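Local coordinates for protein cytosolic phospholipase A2 delta (Homo sapiens, PDB 5IZ5) that hydrolyses glycerophospholipids at the sn-2 position in a calcium-dependent manner, releasing a fatty acid, with a preference for linoleic acid, at residues B[456-470]-B[482-494]. The protein carries 3 engineered substitutions. Sequence-based numbering, arbitrary orientation.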
loop_
_atom_site.group_PDB
_atom_site.type_symbol
_atom_site.label_atom_id
_atom_site.label_comp_id
_atom_site.label_asym_id
_atom_site.label_seq_id
_atom_site.Cartn_x
_atom_site.Cartn_y
_atom_site.Cartn_z
ATOM N N LEU B 456 21.754 7.559 1.937
ATOM C CA LEU B 456 21.246 8.838 2.411
ATOM C C LEU B 456 21.947 9.351 3.678
ATOM O O LEU B 456 21.580 10.408 4.198
ATOM C CB LEU B 456 19.754 8.696 2.710
ATOM C CG LEU B 456 18.872 8.099 1.615
ATOM C CD1 LEU B 456 17.462 7.898 2.145
ATOM C CD2 LEU B 456 18.860 8.985 0.376
ATOM N N GLU B 457 22.940 8.618 4.172
ATOM C CA GLU B 457 23.521 8.908 5.493
ATOM C C GLU B 457 24.256 10.252 5.542
ATOM O O GLU B 457 24.256 10.912 6.577
ATOM C CB GLU B 457 24.383 7.749 6.002
ATOM C CG GLU B 457 25.566 7.363 5.140
ATOM C CD GLU B 457 26.167 6.031 5.565
ATOM O OE1 GLU B 457 25.913 5.589 6.711
ATOM O OE2 GLU B 457 26.884 5.418 4.742
ATOM N N ARG B 458 24.830 10.674 4.419
ATOM C CA ARG B 458 25.506 11.976 4.322
ATOM C C ARG B 458 24.751 12.979 3.441
ATOM O O ARG B 458 25.300 14.009 3.049
ATOM C CB ARG B 458 26.926 11.767 3.794
ATOM C CG ARG B 458 27.861 11.177 4.835
ATOM C CD ARG B 458 29.202 10.817 4.255
ATOM N NE ARG B 458 29.028 9.727 3.307
ATOM C CZ ARG B 458 29.052 9.839 1.983
ATOM N NH1 ARG B 458 29.273 11.003 1.380
ATOM N NH2 ARG B 458 28.856 8.757 1.258
ATOM N N GLY B 459 23.484 12.688 3.156
ATOM C CA GLY B 459 22.689 13.493 2.233
ATOM C C GLY B 459 23.268 13.493 0.831
ATOM O O GLY B 459 23.076 14.449 0.087
ATOM N N GLN B 460 23.959 12.412 0.468
ATOM C CA GLN B 460 24.726 12.366 -0.776
ATOM C C GLN B 460 23.912 11.923 -2.000
ATOM O O GLN B 460 24.434 11.903 -3.118
ATOM C CB GLN B 460 25.954 11.462 -0.613
ATOM C CG GLN B 460 25.682 9.958 -0.593
ATOM C CD GLN B 460 25.325 9.410 0.779
ATOM O OE1 GLN B 460 24.833 10.132 1.646
ATOM N NE2 GLN B 460 25.560 8.122 0.973
ATOM N N ASN B 461 22.658 11.541 -1.783
ATOM C CA ASN B 461 21.729 11.240 -2.869
ATOM C C ASN B 461 20.361 11.797 -2.504
ATOM O O ASN B 461 20.114 12.096 -1.331
ATOM C CB ASN B 461 21.618 9.725 -3.108
ATOM C CG ASN B 461 22.917 9.097 -3.589
ATOM O OD1 ASN B 461 23.323 9.277 -4.737
ATOM N ND2 ASN B 461 23.553 8.314 -2.724
ATOM N N PRO B 462 19.464 11.962 -3.499
ATOM C CA PRO B 462 18.082 12.340 -3.161
ATOM C C PRO B 462 17.341 11.213 -2.430
ATOM O O PRO B 462 17.737 10.052 -2.535
ATOM C CB PRO B 462 17.430 12.599 -4.529
ATOM C CG PRO B 462 18.542 12.617 -5.525
ATOM C CD PRO B 462 19.648 11.791 -4.948
ATOM N N LEU B 463 16.290 11.554 -1.695
ATOM C CA LEU B 463 15.438 10.545 -1.056
ATOM C C LEU B 463 14.559 9.873 -2.125
ATOM O O LEU B 463 13.790 10.559 -2.801
ATOM C CB LEU B 463 14.543 11.173 0.013
ATOM C CG LEU B 463 13.582 10.200 0.714
ATOM C CD1 LEU B 463 14.328 9.320 1.698
ATOM C CD2 LEU B 463 12.476 10.937 1.435
ATOM N N PRO B 464 14.668 8.541 -2.277
ATOM C CA PRO B 464 13.858 7.827 -3.258
ATOM C C PRO B 464 12.481 7.450 -2.713
ATOM O O PRO B 464 12.367 6.955 -1.589
ATOM C CB PRO B 464 14.684 6.580 -3.539
ATOM C CG PRO B 464 15.372 6.303 -2.254
ATOM C CD PRO B 464 15.574 7.628 -1.563
ATOM N N LEU B 465 11.447 7.691 -3.513
ATOM C CA LEU B 465 10.066 7.418 -3.127
ATOM C C LEU B 465 9.403 6.523 -4.179
ATOM O O LEU B 465 9.266 6.908 -5.344
ATOM C CB LEU B 465 9.302 8.731 -2.975
ATOM C CG LEU B 465 9.826 9.635 -1.844
ATOM C CD1 LEU B 465 9.446 11.092 -2.058
ATOM C CD2 LEU B 465 9.336 9.149 -0.487
ATOM N N TYR B 466 9.010 5.323 -3.766
ATOM C CA TYR B 466 8.407 4.350 -4.664
ATOM C C TYR B 466 6.926 4.233 -4.302
ATOM O O TYR B 466 6.583 4.144 -3.113
ATOM C CB TYR B 466 9.073 2.982 -4.512
ATOM C CG TYR B 466 10.600 2.945 -4.513
ATOM C CD1 TYR B 466 11.305 2.490 -5.625
ATOM C CD2 TYR B 466 11.333 3.306 -3.384
ATOM C CE1 TYR B 466 12.693 2.418 -5.630
ATOM C CE2 TYR B 466 12.727 3.243 -3.380
ATOM C CZ TYR B 466 13.402 2.795 -4.503
ATOM O OH TYR B 466 14.783 2.712 -4.516
ATOM N N LEU B 467 6.049 4.222 -5.309
ATOM C CA LEU B 467 4.595 4.223 -5.046
ATOM C C LEU B 467 3.868 2.964 -5.516
ATOM O O LEU B 467 4.240 2.337 -6.517
ATOM C CB LEU B 467 3.913 5.438 -5.685
ATOM C CG LEU B 467 3.456 6.668 -4.886
ATOM C CD1 LEU B 467 3.898 6.706 -3.435
ATOM C CD2 LEU B 467 3.900 7.927 -5.609
ATOM N N SER B 468 2.827 2.615 -4.762
ATOM C CA SER B 468 1.871 1.594 -5.147
ATOM C C SER B 468 0.480 1.959 -4.645
ATOM O O SER B 468 0.332 2.811 -3.785
ATOM C CB SER B 468 2.279 0.263 -4.536
ATOM O OG SER B 468 2.083 0.310 -3.138
ATOM N N LEU B 469 -0.537 1.290 -5.173
ATOM C CA LEU B 469 -1.928 1.486 -4.752
ATOM C C LEU B 469 -2.426 0.274 -3.994
ATOM O O LEU B 469 -2.224 -0.847 -4.453
ATOM C CB LEU B 469 -2.828 1.688 -5.981
ATOM C CG LEU B 469 -2.732 3.038 -6.722
ATOM C CD1 LEU B 469 -3.526 3.032 -8.022
ATOM C CD2 LEU B 469 -3.194 4.180 -5.825
ATOM N N ASN B 470 -3.064 0.499 -2.846
ATOM C CA ASN B 470 -3.812 -0.547 -2.161
ATOM C C ASN B 470 -5.240 -0.568 -2.674
ATOM O O ASN B 470 -5.916 0.458 -2.716
ATOM C CB ASN B 470 -3.845 -0.359 -0.647
ATOM C CG ASN B 470 -4.517 -1.527 0.061
ATOM O OD1 ASN B 470 -4.142 -2.676 -0.144
ATOM N ND2 ASN B 470 -5.512 -1.239 0.889
ATOM N N LYS B 482 -9.110 3.070 -4.008
ATOM C CA LYS B 482 -7.661 3.009 -4.181
ATOM C C LYS B 482 -6.961 3.979 -3.246
ATOM O O LYS B 482 -7.331 5.141 -3.165
ATOM C CB LYS B 482 -7.295 3.314 -5.642
ATOM C CG LYS B 482 -7.858 4.618 -6.165
ATOM C CD LYS B 482 -7.514 4.770 -7.634
ATOM C CE LYS B 482 -7.406 6.227 -8.058
ATOM N NZ LYS B 482 -6.354 6.394 -9.103
ATOM N N GLU B 483 -5.950 3.469 -2.551
ATOM C CA GLU B 483 -5.198 4.192 -1.528
ATOM C C GLU B 483 -3.713 4.154 -1.852
ATOM O O GLU B 483 -3.153 3.087 -2.113
ATOM C CB GLU B 483 -5.436 3.552 -0.157
ATOM C CG GLU B 483 -6.910 3.482 0.210
ATOM C CD GLU B 483 -7.173 2.676 1.465
ATOM O OE1 GLU B 483 -7.935 3.166 2.315
ATOM O OE2 GLU B 483 -6.635 1.554 1.594
ATOM N N TRP B 484 -3.076 5.319 -1.824
ATOM C CA TRP B 484 -1.656 5.405 -2.143
ATOM C C TRP B 484 -0.826 4.892 -0.971
ATOM O O TRP B 484 -1.019 5.322 0.169
ATOM C CB TRP B 484 -1.257 6.838 -2.510
ATOM C CG TRP B 484 -1.897 7.302 -3.791
ATOM C CD1 TRP B 484 -3.034 8.044 -3.916
ATOM C CD2 TRP B 484 -1.449 7.027 -5.123
ATOM N NE1 TRP B 484 -3.317 8.252 -5.247
ATOM C CE2 TRP B 484 -2.358 7.638 -6.010
ATOM C CE3 TRP B 484 -0.367 6.323 -5.652
ATOM C CZ2 TRP B 484 -2.216 7.567 -7.405
ATOM C CZ3 TRP B 484 -0.221 6.252 -7.039
ATOM C CH2 TRP B 484 -1.139 6.874 -7.900
ATOM N N VAL B 485 0.063 3.950 -1.267
ATOM C CA VAL B 485 1.037 3.452 -0.317
ATOM C C VAL B 485 2.434 3.832 -0.810
ATOM O O VAL B 485 2.907 3.381 -1.854
ATOM C CB VAL B 485 0.941 1.926 -0.121
ATOM C CG1 VAL B 485 2.011 1.454 0.850
ATOM C CG2 VAL B 485 -0.441 1.539 0.390
ATOM N N GLU B 486 3.094 4.656 -0.017
ATOM C CA GLU B 486 4.415 5.176 -0.347
ATOM C C GLU B 486 5.509 4.348 0.317
ATOM O O GLU B 486 5.375 3.989 1.493
ATOM C CB GLU B 486 4.468 6.621 0.136
ATOM C CG GLU B 486 5.844 7.240 0.211
ATOM C CD GLU B 486 5.756 8.662 0.722
ATOM O OE1 GLU B 486 5.383 9.547 -0.079
ATOM O OE2 GLU B 486 6.040 8.883 1.925
ATOM N N PHE B 487 6.580 4.061 -0.430
ATOM C CA PHE B 487 7.757 3.362 0.098
ATOM C C PHE B 487 8.990 4.265 0.035
ATOM O O PHE B 487 9.269 4.874 -1.005
ATOM C CB PHE B 487 8.083 2.110 -0.729
ATOM C CG PHE B 487 7.033 1.035 -0.669
ATOM C CD1 PHE B 487 7.312 -0.186 -0.073
ATOM C CD2 PHE B 487 5.769 1.234 -1.223
ATOM C CE1 PHE B 487 6.353 -1.190 -0.025
ATOM C CE2 PHE B 487 4.801 0.233 -1.178
ATOM C CZ PHE B 487 5.092 -0.977 -0.578
ATOM N N SER B 488 9.735 4.328 1.138
ATOM C CA SER B 488 11.062 4.953 1.150
ATOM C C SER B 488 12.000 4.128 2.029
ATOM O O SER B 488 11.544 3.242 2.752
ATOM C CB SER B 488 10.984 6.389 1.678
ATOM O OG SER B 488 11.131 6.427 3.086
ATOM N N PRO B 489 13.315 4.424 1.986
ATOM C CA PRO B 489 14.245 3.720 2.871
ATOM C C PRO B 489 13.981 3.940 4.361
ATOM O O PRO B 489 14.424 3.131 5.175
ATOM C CB PRO B 489 15.611 4.298 2.481
ATOM C CG PRO B 489 15.420 4.824 1.097
ATOM C CD PRO B 489 14.024 5.361 1.100
ATOM N N TYR B 490 13.272 5.011 4.709
ATOM C CA TYR B 490 12.923 5.303 6.097
ATOM C C TYR B 490 11.559 4.767 6.524
ATOM O O TYR B 490 11.411 4.317 7.661
ATOM C CB TYR B 490 12.975 6.815 6.366
ATOM C CG TYR B 490 14.337 7.432 6.143
ATOM C CD1 TYR B 490 15.481 6.864 6.696
ATOM C CD2 TYR B 490 14.481 8.596 5.391
ATOM C CE1 TYR B 490 16.726 7.429 6.499
ATOM C CE2 TYR B 490 15.728 9.162 5.181
ATOM C CZ TYR B 490 16.844 8.576 5.739
ATOM O OH TYR B 490 18.082 9.130 5.545
ATOM N N GLU B 491 10.557 4.829 5.651
ATOM C CA GLU B 491 9.246 4.323 6.029
ATOM C C GLU B 491 8.313 4.004 4.864
ATOM O O GLU B 491 8.449 4.540 3.757
ATOM C CB GLU B 491 8.553 5.273 7.017
ATOM C CG GLU B 491 8.468 6.719 6.580
ATOM C CD GLU B 491 7.656 7.590 7.529
ATOM O OE1 GLU B 491 7.482 7.223 8.709
ATOM O OE2 GLU B 491 7.191 8.658 7.088
ATOM N N VAL B 492 7.376 3.105 5.160
ATOM C CA VAL B 492 6.388 2.611 4.223
ATOM C C VAL B 492 5.028 2.817 4.870
ATOM O O VAL B 492 4.824 2.435 6.027
ATOM C CB VAL B 492 6.592 1.108 3.952
ATOM C CG1 VAL B 492 5.515 0.581 3.020
ATOM C CG2 VAL B 492 7.978 0.843 3.369
ATOM N N GLY B 493 4.100 3.432 4.148
ATOM C CA GLY B 493 2.793 3.696 4.721
ATOM C C GLY B 493 1.775 4.396 3.855
ATOM O O GLY B 493 2.021 4.705 2.690
ATOM N N PHE B 494 0.620 4.631 4.468
ATOM C CA PHE B 494 -0.539 5.183 3.809
ATOM C C PHE B 494 -0.570 6.678 4.002
ATOM O O PHE B 494 -0.634 7.148 5.137
ATOM C CB PHE B 494 -1.826 4.607 4.427
ATOM C CG PHE B 494 -2.102 3.190 4.060
ATOM C CD1 PHE B 494 -3.067 2.896 3.108
ATOM C CD2 PHE B 494 -1.441 2.139 4.697
ATOM C CE1 PHE B 494 -3.347 1.588 2.777
ATOM C CE2 PHE B 494 -1.718 0.827 4.365
ATOM C CZ PHE B 494 -2.673 0.555 3.400
#
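From Y466–F487 through S468–V485 to N470–E483, paired backbone N-H and C=O groups join strands 463-470 and 482-487 as an antiparallel beta hairpin. Through L463, L465 and L467 the first strand also bonds to strand 360-363, so the hairpin extends the mixed central sheet of the alpha/beta hydrolase catalytic domain. L467, L469, W484 and E486 share one face of the hairpin. There CG of L469, anti to the carbonyl carbon (chi1 -73°), brings the branch alongside W484, and CD2 lies over the centre of the six-membered ring, a CH-pi contact of 3.4 Å to the centroid. L467 CG approaches CE3 of the same indole at 3.9 Å, while W484 NE1 hydrogen-bonds Y693 OH. Were W484 an alanine, L469 CD2 would probably lose its aromatic platform and Y693 OH its indole partner. L467 CD1 packs on E486 CB, whose carboxylate forms salt bridges with R665 and R668 and a hydrogen bond with S662. The opposite face carries S468, about 7 Å by side chain from D651, the probable proton acceptor; S468 OG touches the F487 ring edge at CE2. Past the end of strand 482-487, P489 CG meets P464 CG at 3.7 Å, and L456 CD1 and L463 CD1 both pack against Y490. At the other end N470, whose side chain also has C648 as a polar partner, runs beside E483, amide and carboxylate planes 28° apart. Y497 and K496 hold E483 OE1; OE2, which T641 also bonds, takes N470 ND2 in the amide plane at 3.1 Å with a nearly straight N-H...O angle of 169°.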